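Local coordinates for sensor protein (Bacteroides thetaiotaomicron, PDB 2X7X) that binds beta-D-fructose in the periplasmic sensor domain crystallised here, part of a hybrid two-component protein that is probably a histidine kinase and DNA-binding transcription regulator, at residues Y102-A108 with Y265-M271; I131-T135 with E178-M182; L162-A166 with M182-H186; A191-D197 with M216-D222. All coordinates share one frame; numbering follows the deposited sequence.

Contact 1 of 4, residues Y102-A108 with Y265-M271; sequences YTAYIGA and YPKETVM
At one border of the six-stranded parallel sheet in one lobe of this periplasmic-binding-protein fold, strand 104-108 receives strand 268-271, the edge strand of this sheet within the chain, as its outer neighbour. The two run parallel, 13° apart, with Y105 paired to E268, I106 to T269 and G107 to V270. The ladder climbs by alternation: Y105 N gives to K267 O at 2.8 Å, T269 N to Y105 O, G107 N to T269 O and M271 N to G107 O at 2.7 Å. One face of the pair carries I106, T269 and M271. I106 and T269 lie side by side and point the same way, I106 CG1 coming 3.8 Å from T269 CB; helix 249-260 packs on this face through V252. On the other face E268 meets the edge of the Y105 ring in its plane, E268 CG to Y105 CD2 3.8 Å, with carboxylate and ring planes nearly perpendicular. A water donates to both Y105 O and P266 O and is hydrogen-bonded to T269 OG1. M271 bends at its last torsion (chi3 -79°), which brings CE back over the G107 backbone while M271 SD stands 4.0 Å from I106 CD1. Cutting M271 back to alanine would probably cost the end of I106 its sulfur neighbour and the G107 backbone its methyl contact. M271 CE lies 3.5 Å from G107 CA.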
# COMPACT_ATOMS: atom_id res chain seq x y z
N TYR A 102 23.29 -26.05 2.37
CA TYR A 102 22.44 -25.34 1.40
C TYR A 102 23.24 -24.13 0.92
O TYR A 102 24.20 -23.72 1.57
CB TYR A 102 21.09 -24.91 2.04
CG TYR A 102 21.22 -23.95 3.21
CD1 TYR A 102 21.41 -22.58 2.99
CD2 TYR A 102 21.18 -24.40 4.53
CE1 TYR A 102 21.56 -21.67 4.05
CE2 TYR A 102 21.32 -23.49 5.61
CZ TYR A 102 21.51 -22.12 5.34
OH TYR A 102 21.67 -21.20 6.35
N THR A 103 22.86 -23.55 -0.21
CA THR A 103 23.63 -22.44 -0.75
C THR A 103 23.25 -21.09 -0.12
O THR A 103 24.12 -20.30 0.27
CB THR A 103 23.49 -22.35 -2.27
OG1 THR A 103 23.59 -23.67 -2.84
CG2 THR A 103 24.55 -21.44 -2.86
N ALA A 104 21.94 -20.83 -0.04
CA ALA A 104 21.45 -19.56 0.51
C ALA A 104 20.06 -19.68 1.10
O ALA A 104 19.23 -20.48 0.66
CB ALA A 104 21.48 -18.45 -0.56
N TYR A 105 19.81 -18.86 2.12
CA TYR A 105 18.51 -18.80 2.78
C TYR A 105 17.87 -17.43 2.55
O TYR A 105 18.54 -16.41 2.69
CB TYR A 105 18.64 -19.08 4.28
CG TYR A 105 17.36 -18.86 5.05
CD1 TYR A 105 16.24 -19.67 4.84
CD2 TYR A 105 17.25 -17.82 5.98
CE1 TYR A 105 15.04 -19.45 5.53
CE2 TYR A 105 16.06 -17.60 6.69
CZ TYR A 105 14.97 -18.42 6.46
OH TYR A 105 13.79 -18.20 7.16
N ILE A 106 16.60 -17.43 2.19
CA ILE A 106 15.82 -16.19 2.22
C ILE A 106 14.45 -16.38 2.87
O ILE A 106 13.74 -17.36 2.61
CB ILE A 106 15.67 -15.56 0.82
CG1 ILE A 106 14.99 -14.19 0.92
CG2 ILE A 106 14.92 -16.50 -0.11
CD1 ILE A 106 14.79 -13.49 -0.41
N GLY A 107 14.07 -15.44 3.72
CA GLY A 107 12.77 -15.49 4.39
C GLY A 107 12.59 -14.43 5.45
O GLY A 107 13.49 -13.63 5.69
N ALA A 108 11.42 -14.41 6.08
CA ALA A 108 11.16 -13.46 7.14
C ALA A 108 11.35 -14.15 8.49
O ALA A 108 11.17 -15.36 8.58
CB ALA A 108 9.77 -12.91 7.01
N TYR A 265 26.58 -12.57 -3.61
CA TYR A 265 25.26 -12.65 -2.98
C TYR A 265 25.37 -12.77 -1.47
O TYR A 265 26.42 -13.18 -0.96
CB TYR A 265 24.45 -13.84 -3.54
CG TYR A 265 25.12 -15.18 -3.35
CD1 TYR A 265 25.95 -15.70 -4.35
CD2 TYR A 265 24.95 -15.92 -2.18
CE1 TYR A 265 26.59 -16.91 -4.19
CE2 TYR A 265 25.59 -17.14 -2.01
CZ TYR A 265 26.41 -17.64 -3.03
OH TYR A 265 27.05 -18.85 -2.91
N PRO A 266 24.29 -12.42 -0.75
CA PRO A 266 24.22 -12.77 0.66
C PRO A 266 23.78 -14.22 0.80
O PRO A 266 22.90 -14.67 0.07
CB PRO A 266 23.16 -11.82 1.21
CG PRO A 266 22.27 -11.52 0.04
CD PRO A 266 23.13 -11.61 -1.19
N LYS A 267 24.41 -14.94 1.72
CA LYS A 267 24.03 -16.32 2.01
C LYS A 267 22.75 -16.32 2.84
O LYS A 267 21.99 -17.28 2.82
CB LYS A 267 25.15 -17.05 2.76
CG LYS A 267 26.09 -16.14 3.54
CD LYS A 267 27.11 -15.47 2.61
CE LYS A 267 27.37 -14.03 3.03
NZ LYS A 267 27.88 -13.16 1.91
N GLU A 268 22.52 -15.21 3.54
CA GLU A 268 21.29 -15.06 4.29
C GLU A 268 20.62 -13.71 4.07
O GLU A 268 21.21 -12.65 4.28
CB GLU A 268 21.56 -15.33 5.77
CG GLU A 268 20.30 -15.69 6.53
CD GLU A 268 20.56 -16.64 7.66
OE1 GLU A 268 21.46 -17.51 7.54
OE2 GLU A 268 19.85 -16.53 8.68
N THR A 269 19.37 -13.76 3.62
CA THR A 269 18.56 -12.58 3.43
C THR A 269 17.32 -12.67 4.30
O THR A 269 16.45 -13.53 4.10
CB THR A 269 18.16 -12.40 1.97
OG1 THR A 269 19.33 -12.45 1.14
CG2 THR A 269 17.45 -11.05 1.76
N VAL A 270 17.25 -11.78 5.28
CA VAL A 270 16.11 -11.71 6.17
C VAL A 270 15.16 -10.58 5.75
O VAL A 270 15.58 -9.43 5.59
CB VAL A 270 16.54 -11.56 7.65
CG1 VAL A 270 17.63 -10.51 7.81
CG2 VAL A 270 15.33 -11.24 8.54
N MET A 271 13.89 -10.93 5.56
CA MET A 271 12.85 -9.97 5.17
C MET A 271 12.02 -9.50 6.37
O MET A 271 11.95 -10.19 7.40
CB MET A 271 11.94 -10.58 4.10
CG MET A 271 12.71 -11.19 2.94
SD MET A 271 11.69 -11.80 1.57
CE MET A 271 11.06 -13.39 2.15
O HOH W 1 20.03 -15.02 0.98

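Contact 2 of 4, residues I131-T135 with E178-M182; sequences IVELT and EMDSM
V132 and M182 run antiparallel alongside one another, the valine reaching out from strand 128-135 and the methionine reaching in from helix 172-185. The thioether sulfur sits against the branch point of the valine, M182 SD to V132 CB 3.7 Å, with both methyls close by. M182 has its CG beside the backbone N (chi1 -69°), and an extended course beyond CG carries the sulfur and methyl to the sheet. There M182 CE lies 3.8 Å from the backbone oxygen E133 O. The same methyl, M182 CE, touches L134 CD2 at 4.0 Å; the sulfur thus faces V132 and the methyl L134. M179, one helical turn earlier, comes in roughly perpendicular to V132, M179 SD 4.1 Å from V132 CG2, its chain bent at chi2 (63°). L134 and E178 again pass head to tail, L134 CD2 lying 3.8 Å from E178 CB and 3.6 Å from E178 OE1, an apolar flank against a glutamate. With M182 shortened to alanine, a gap would probably open between helix and strand at V132 and L134. E133 itself points to the other side of the sheet, where its carboxylate bonds H147 and H195. L134 and M179 also meet helix 199-209, which flanks helix 172-185 over the sheet. Strand and helix run nearly antiparallel, 160° between short axes 10.1 Å apart, the helix-on-sheet layer of the alpha/beta sandwich that forms each lobe of a periplasmic binding protein.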
# COMPACT_ATOMS: atom_id res chain seq x y z
N ILE A 131 -5.36 -16.81 26.38
CA ILE A 131 -5.10 -16.98 24.95
C ILE A 131 -5.17 -18.46 24.58
O ILE A 131 -4.68 -19.31 25.34
CB ILE A 131 -3.69 -16.46 24.55
CG1 ILE A 131 -3.41 -15.08 25.13
CG2 ILE A 131 -3.51 -16.45 23.02
CD1 ILE A 131 -1.99 -14.56 24.82
N VAL A 132 -5.76 -18.76 23.43
CA VAL A 132 -5.59 -20.08 22.83
C VAL A 132 -4.76 -19.94 21.54
O VAL A 132 -4.88 -18.92 20.84
CB VAL A 132 -6.95 -20.82 22.60
CG1 VAL A 132 -7.62 -21.10 23.93
CG2 VAL A 132 -7.90 -20.02 21.71
N GLU A 133 -3.91 -20.94 21.26
CA GLU A 133 -3.02 -20.95 20.09
C GLU A 133 -3.36 -22.08 19.14
O GLU A 133 -3.52 -23.21 19.56
CB GLU A 133 -1.55 -21.09 20.51
CG GLU A 133 -0.54 -20.90 19.38
CD GLU A 133 0.92 -21.01 19.82
OE1 GLU A 133 1.20 -21.65 20.85
OE2 GLU A 133 1.81 -20.49 19.12
N LEU A 134 -3.46 -21.76 17.86
CA LEU A 134 -3.68 -22.75 16.81
C LEU A 134 -2.49 -22.68 15.84
O LEU A 134 -2.33 -21.73 15.08
CB LEU A 134 -5.02 -22.49 16.12
CG LEU A 134 -6.28 -22.64 17.01
CD1 LEU A 134 -7.48 -21.87 16.48
CD2 LEU A 134 -6.67 -24.10 17.20
N THR A 135 -1.65 -23.70 15.89
CA THR A 135 -0.36 -23.66 15.20
C THR A 135 -0.40 -24.24 13.79
O THR A 135 -1.30 -25.00 13.43
CB THR A 135 0.73 -24.44 16.02
OG1 THR A 135 0.64 -25.85 15.77
CG2 THR A 135 0.54 -24.20 17.50
N GLU A 178 -10.66 -27.89 16.19
CA GLU A 178 -9.88 -27.64 17.41
C GLU A 178 -10.45 -26.48 18.23
O GLU A 178 -10.55 -26.58 19.46
CB GLU A 178 -8.41 -27.44 17.07
CG GLU A 178 -7.74 -28.71 16.62
CD GLU A 178 -6.54 -28.45 15.74
OE1 GLU A 178 -6.20 -27.27 15.53
OE2 GLU A 178 -5.94 -29.44 15.25
N MET A 179 -10.85 -25.39 17.56
CA MET A 179 -11.47 -24.26 18.25
C MET A 179 -12.78 -24.65 18.94
O MET A 179 -13.09 -24.14 20.03
CB MET A 179 -11.68 -23.08 17.30
CG MET A 179 -12.09 -21.79 17.98
SD MET A 179 -10.84 -21.12 19.12
CE MET A 179 -11.86 -20.04 20.13
N ASP A 180 -13.55 -25.56 18.31
CA ASP A 180 -14.77 -26.10 18.90
C ASP A 180 -14.44 -26.73 20.22
O ASP A 180 -15.10 -26.46 21.22
CB ASP A 180 -15.36 -27.18 18.02
CG ASP A 180 -16.42 -26.68 17.09
OD1 ASP A 180 -16.65 -25.45 17.01
OD2 ASP A 180 -17.03 -27.52 16.42
N SER A 181 -13.42 -27.57 20.22
CA SER A 181 -13.01 -28.25 21.43
C SER A 181 -12.60 -27.25 22.51
O SER A 181 -12.93 -27.43 23.68
CB SER A 181 -11.89 -29.26 21.13
OG SER A 181 -11.43 -29.87 22.32
N MET A 182 -11.90 -26.19 22.12
CA MET A 182 -11.44 -25.18 23.08
C MET A 182 -12.59 -24.37 23.70
O MET A 182 -12.60 -24.15 24.93
CB MET A 182 -10.39 -24.26 22.45
CG MET A 182 -9.07 -24.94 22.17
SD MET A 182 -8.02 -23.99 21.06
CE MET A 182 -6.52 -24.96 21.10

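Contact 3 of 4, residues L162-A166 with M182-H186; sequences LIDKA and MLRRH
I163, on edge strand 159-167, meets H186 over the face of its imidazole. Its CG1 is set between the backbone N and the carbonyl carbon (chi1 67°), and from there I163 CD1 reaches 3.6 Å from H186 CG, a CH-pi contact with the methyl 26° off the ring normal; R185 CB lies over the opposite ring face. D164 carries the polar part. D164 OD2 takes H186 NE2 at 2.9 Å, in the imidazole plane but 23° out of the carboxylate plane on the anti side, and carboxylate and ring stand nearly perpendicular. The same oxygen is in a salt bridge with R185, R185 NH1 to D164 OD2 3.1 Å, and NH2 adds a weak bond. One oxygen therefore gathers an imidazole and a guanidinium, which would probably favour the ionised carboxylate. D164 OD1 accepts from a water at 2.7 Å and, weakly, from K165 N. S181 OG is a second partner of R185 NH2 and helps set the guanidinium in place. The backbone N of K165 lies beside M182 CE. A166 closes the segment, A166 CB 3.8 Å from M182 CE, and that methyl also approaches D164 OD1 at 3.6 Å. At H186 the chain departs from helical geometry, and its backbone oxygen is held by R212. The arrangement is a beta-alpha connection at the sheet border: strand 159-167 leads into helix 172-185, and the C-terminal end of that helix is tied back to the strand by a surface cluster of carboxylate, histidine and arginine.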
# COMPACT_ATOMS: atom_id res chain seq x y z
N LEU A 162 -1.34 -18.62 28.23
CA LEU A 162 -1.68 -19.59 27.23
C LEU A 162 -2.38 -20.78 27.91
O LEU A 162 -1.74 -21.55 28.63
CB LEU A 162 -0.43 -20.03 26.46
CG LEU A 162 -0.70 -21.02 25.32
CD1 LEU A 162 -1.63 -20.41 24.26
CD2 LEU A 162 0.60 -21.48 24.69
N ILE A 163 -3.69 -20.91 27.67
CA ILE A 163 -4.49 -21.96 28.32
C ILE A 163 -4.80 -23.17 27.42
O ILE A 163 -5.34 -24.17 27.90
CB ILE A 163 -5.83 -21.40 28.91
CG1 ILE A 163 -6.77 -20.93 27.79
CG2 ILE A 163 -5.56 -20.31 29.92
CD1 ILE A 163 -8.24 -20.83 28.20
N ASP A 164 -4.49 -23.07 26.13
CA ASP A 164 -4.69 -24.20 25.20
C ASP A 164 -3.97 -24.00 23.86
O ASP A 164 -3.81 -22.87 23.39
CB ASP A 164 -6.19 -24.47 24.95
CG ASP A 164 -6.49 -25.95 24.72
OD1 ASP A 164 -5.65 -26.67 24.12
OD2 ASP A 164 -7.58 -26.41 25.15
N LYS A 165 -3.55 -25.12 23.27
CA LYS A 165 -2.77 -25.12 22.03
C LYS A 165 -3.07 -26.37 21.21
O LYS A 165 -3.22 -27.47 21.75
CB LYS A 165 -1.28 -25.06 22.36
CG LYS A 165 -0.34 -25.06 21.16
CD LYS A 165 1.11 -24.81 21.59
CE LYS A 165 1.68 -25.94 22.44
NZ LYS A 165 2.13 -27.05 21.58
N ALA A 166 -3.17 -26.22 19.90
CA ALA A 166 -3.42 -27.35 19.04
C ALA A 166 -2.77 -27.08 17.71
O ALA A 166 -2.57 -25.92 17.34
CB ALA A 166 -4.91 -27.57 18.87
N MET A 182 -11.90 -26.19 22.12
CA MET A 182 -11.44 -25.18 23.08
C MET A 182 -12.59 -24.37 23.70
O MET A 182 -12.60 -24.15 24.93
CB MET A 182 -10.39 -24.26 22.45
CG MET A 182 -9.07 -24.94 22.17
SD MET A 182 -8.02 -23.99 21.06
CE MET A 182 -6.52 -24.96 21.10
N LEU A 183 -13.55 -23.95 22.88
CA LEU A 183 -14.73 -23.24 23.37
C LEU A 183 -15.51 -24.07 24.39
O LEU A 183 -15.85 -23.58 25.48
CB LEU A 183 -15.65 -22.85 22.20
CG LEU A 183 -15.12 -21.86 21.16
CD1 LEU A 183 -15.81 -22.05 19.81
CD2 LEU A 183 -15.25 -20.43 21.66
N ARG A 184 -15.76 -25.33 24.04
CA ARG A 184 -16.47 -26.26 24.89
C ARG A 184 -15.80 -26.39 26.27
O ARG A 184 -16.48 -26.46 27.30
CB ARG A 184 -16.51 -27.61 24.19
CG ARG A 184 -17.62 -28.57 24.61
CD ARG A 184 -17.49 -29.92 23.86
NE ARG A 184 -17.43 -29.74 22.39
CZ ARG A 184 -16.43 -30.14 21.59
NH1 ARG A 184 -15.37 -30.77 22.09
NH2 ARG A 184 -16.50 -29.92 20.28
N ARG A 185 -14.46 -26.39 26.28
CA ARG A 185 -13.68 -26.68 27.49
C ARG A 185 -13.20 -25.44 28.26
O ARG A 185 -12.69 -25.56 29.37
CB ARG A 185 -12.49 -27.62 27.17
CG ARG A 185 -12.94 -29.03 26.74
CD ARG A 185 -11.80 -30.01 26.53
NE ARG A 185 -11.09 -29.71 25.30
CZ ARG A 185 -9.93 -29.06 25.25
NH1 ARG A 185 -9.35 -28.65 26.38
NH2 ARG A 185 -9.36 -28.81 24.08
N HIS A 186 -13.37 -24.27 27.66
CA HIS A 186 -12.86 -23.03 28.24
C HIS A 186 -13.89 -21.89 28.12
O HIS A 186 -14.03 -21.30 27.05
CB HIS A 186 -11.52 -22.63 27.59
CG HIS A 186 -10.45 -23.67 27.70
ND1 HIS A 186 -9.90 -24.04 28.91
CD2 HIS A 186 -9.85 -24.43 26.76
CE1 HIS A 186 -8.99 -24.98 28.71
NE2 HIS A 186 -8.94 -25.23 27.41
O HOH W 2 -6.26 -28.87 22.76

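Contact 4 of 4, residues A191-D197 with M216-D222; sequences AVYAHND and MIFVGID. With K (potassium ion), chain F; FRU (beta-D-fructofuranose), chain E.
Strands 191-194 and 217-220 run parallel, 12° apart with axes 4.8 Å from each other, joined by V192 N to I217 O, V219 N to V192 O and A194 N to V219 O (2.8 Å). V192 lies side by side with F218, V192 CG2 3.6 Å from the ring carbon F218 CE1, and also touches M216 SD. On the other face A191 CB packs on I217 CG1, and farther along I221 CD1 comes to the edge of the Y193 ring, in its plane, 3.9 Å from Y193 CE1; H195 CD2 lies over one face of that ring, and the Y193 hydroxyl bonds R146 O. The two strands and helix 199-209 form a beta-alpha-beta unit, and the loops after their C-terminal ends line the sugar pocket, as in other periplasmic binding proteins. There N196 and D222 point the same way, amide and carboxylate planes 60° apart. N196 ND2 donates to fructose O3 at 2.8 Å and also to W170 O, while N196 OD1 takes I199 N, which fixes the turn of the amide. D222 receives fructose O4 on OD1 and O3 on OD2, the length of the O3 bond being doubtful. Behind it D197 passes in the opposite direction, D197 OD2 3.3 Å from D222 CB and bonded to A223 N, with OD1 held by T242, probably part of the second shell of the sugar site. At the far end of the strands M216 O binds a potassium ion at 2.8 Å, E213 O being another ligand.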
# COMPACT_ATOMS: atom_id res chain seq x y z
N ALA A 191 -8.47 -14.22 23.57
CA ALA A 191 -7.70 -14.07 22.34
C ALA A 191 -7.39 -15.38 21.66
O ALA A 191 -7.06 -16.38 22.31
CB ALA A 191 -6.41 -13.30 22.60
N VAL A 192 -7.44 -15.34 20.34
CA VAL A 192 -7.02 -16.46 19.50
C VAL A 192 -5.78 -16.02 18.74
O VAL A 192 -5.80 -14.99 18.06
CB VAL A 192 -8.16 -16.90 18.52
CG1 VAL A 192 -7.75 -18.10 17.68
CG2 VAL A 192 -9.41 -17.21 19.32
N TYR A 193 -4.71 -16.79 18.87
CA TYR A 193 -3.52 -16.61 18.07
C TYR A 193 -3.51 -17.72 17.05
O TYR A 193 -3.34 -18.88 17.40
CB TYR A 193 -2.27 -16.71 18.94
CG TYR A 193 -0.93 -16.71 18.21
CD1 TYR A 193 -0.79 -16.19 16.90
CD2 TYR A 193 0.21 -17.18 18.86
CE1 TYR A 193 0.45 -16.17 16.26
CE2 TYR A 193 1.45 -17.18 18.24
CZ TYR A 193 1.57 -16.68 16.95
OH TYR A 193 2.82 -16.68 16.38
N ALA A 194 -3.69 -17.35 15.78
CA ALA A 194 -3.70 -18.31 14.68
C ALA A 194 -2.44 -18.11 13.86
O ALA A 194 -2.10 -16.97 13.53
CB ALA A 194 -4.94 -18.09 13.83
N HIS A 195 -1.76 -19.19 13.52
CA HIS A 195 -0.47 -19.11 12.82
C HIS A 195 -0.58 -18.65 11.37
O HIS A 195 0.40 -18.20 10.78
CB HIS A 195 0.33 -20.42 12.91
CG HIS A 195 1.01 -20.64 14.24
ND1 HIS A 195 2.08 -21.50 14.39
CD2 HIS A 195 0.77 -20.10 15.46
CE1 HIS A 195 2.47 -21.48 15.65
NE2 HIS A 195 1.69 -20.65 16.32
N ASN A 196 -1.77 -18.75 10.77
CA ASN A 196 -1.99 -18.06 9.51
C ASN A 196 -3.41 -17.57 9.31
O ASN A 196 -4.29 -17.84 10.14
CB ASN A 196 -1.49 -18.87 8.30
CG ASN A 196 -2.40 -20.04 7.92
OD1 ASN A 196 -3.42 -20.33 8.57
ND2 ASN A 196 -2.01 -20.73 6.86
N ASP A 197 -3.62 -16.85 8.21
CA ASP A 197 -4.91 -16.24 7.87
C ASP A 197 -5.87 -17.23 7.27
O ASP A 197 -6.92 -16.82 6.76
CB ASP A 197 -4.71 -15.09 6.88
CG ASP A 197 -3.90 -13.94 7.45
OD1 ASP A 197 -3.82 -13.79 8.69
OD2 ASP A 197 -3.35 -13.17 6.65
N MET A 216 -13.61 -12.12 22.29
CA MET A 216 -12.20 -12.37 22.05
C MET A 216 -11.72 -11.69 20.78
O MET A 216 -12.51 -11.40 19.88
CB MET A 216 -11.94 -13.88 21.96
CG MET A 216 -12.68 -14.60 20.83
SD MET A 216 -12.62 -16.39 20.96
CE MET A 216 -13.91 -16.71 22.18
N ILE A 217 -10.42 -11.40 20.73
CA ILE A 217 -9.81 -10.85 19.53
C ILE A 217 -9.16 -11.98 18.72
O ILE A 217 -8.83 -13.04 19.28
CB ILE A 217 -8.72 -9.81 19.86
CG1 ILE A 217 -7.61 -10.44 20.71
CG2 ILE A 217 -9.36 -8.53 20.50
CD1 ILE A 217 -6.31 -9.69 20.62
N PHE A 218 -8.99 -11.75 17.42
CA PHE A 218 -8.39 -12.74 16.52
C PHE A 218 -7.15 -12.19 15.84
O PHE A 218 -7.20 -11.12 15.21
CB PHE A 218 -9.41 -13.24 15.48
CG PHE A 218 -10.56 -14.00 16.08
CD1 PHE A 218 -10.55 -15.40 16.12
CD2 PHE A 218 -11.65 -13.32 16.65
CE1 PHE A 218 -11.62 -16.11 16.71
CE2 PHE A 218 -12.71 -14.02 17.23
CZ PHE A 218 -12.70 -15.40 17.27
N VAL A 219 -6.04 -12.91 15.97
CA VAL A 219 -4.79 -12.51 15.32
C VAL A 219 -4.24 -13.62 14.43
O VAL A 219 -4.20 -14.78 14.83
CB VAL A 219 -3.72 -12.05 16.34
CG1 VAL A 219 -2.53 -11.48 15.62
CG2 VAL A 219 -4.30 -10.99 17.29
N GLY A 220 -3.86 -13.25 13.21
CA GLY A 220 -3.34 -14.21 12.24
C GLY A 220 -2.03 -13.74 11.65
O GLY A 220 -1.50 -12.70 12.05
N ILE A 221 -1.49 -14.50 10.70
CA ILE A 221 -0.25 -14.14 10.03
C ILE A 221 -0.43 -14.37 8.53
O ILE A 221 -1.12 -15.31 8.14
CB ILE A 221 0.95 -14.97 10.55
CG1 ILE A 221 1.14 -14.76 12.05
CG2 ILE A 221 2.23 -14.56 9.83
CD1 ILE A 221 2.05 -15.77 12.73
N ASP A 222 0.15 -13.47 7.73
CA ASP A 222 0.29 -13.61 6.27
C ASP A 222 -0.03 -12.28 5.62
O ASP A 222 0.80 -11.74 4.87
CB ASP A 222 -0.57 -14.72 5.66
CG ASP A 222 0.08 -16.10 5.73
OD1 ASP A 222 1.30 -16.22 5.95
OD2 ASP A 222 -0.66 -17.09 5.59
K K F . -13.99 -10.16 17.82
C1 FRU E . 1.60 -20.90 2.87
C2 FRU E . 1.64 -20.96 4.39
C3 FRU E . 1.35 -19.60 5.02
C4 FRU E . 2.31 -19.58 6.20
C5 FRU E . 3.53 -20.26 5.59
C6 FRU E . 4.50 -20.89 6.59
O1 FRU E . 1.52 -22.22 2.35
O2 FRU E . 0.73 -21.97 4.83
O3 FRU E . -0.02 -19.43 5.39
O4 FRU E . 2.57 -18.26 6.69
O5 FRU E . 2.96 -21.30 4.79
O6 FRU E . 5.66 -21.38 5.89
O HOH W 3 -14.23 -7.82 15.39

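Overall arrangement
Contacts 2, 3 and 4 lie in one lobe and share its sheet, whereas contact 1 belongs to the other lobe, across the centre of the chain, 27 Å from contact 4 between centres. Contacts 2 and 3 are only 5 Å apart by centres and share M182, whose methyl serves both strands; E133 N to D164 O and T135 N to A166 O join their strands. Contact 2 reaches contact 4 through V132 O to Y193 N and E133 OE2 to H195 NE2. Fructose sits between the lobes: contact 4 supplies N196 and D222, while Y105 of contact 1 is about 9 Å away and L134 of contact 2 about 12 Å, side chain to sugar.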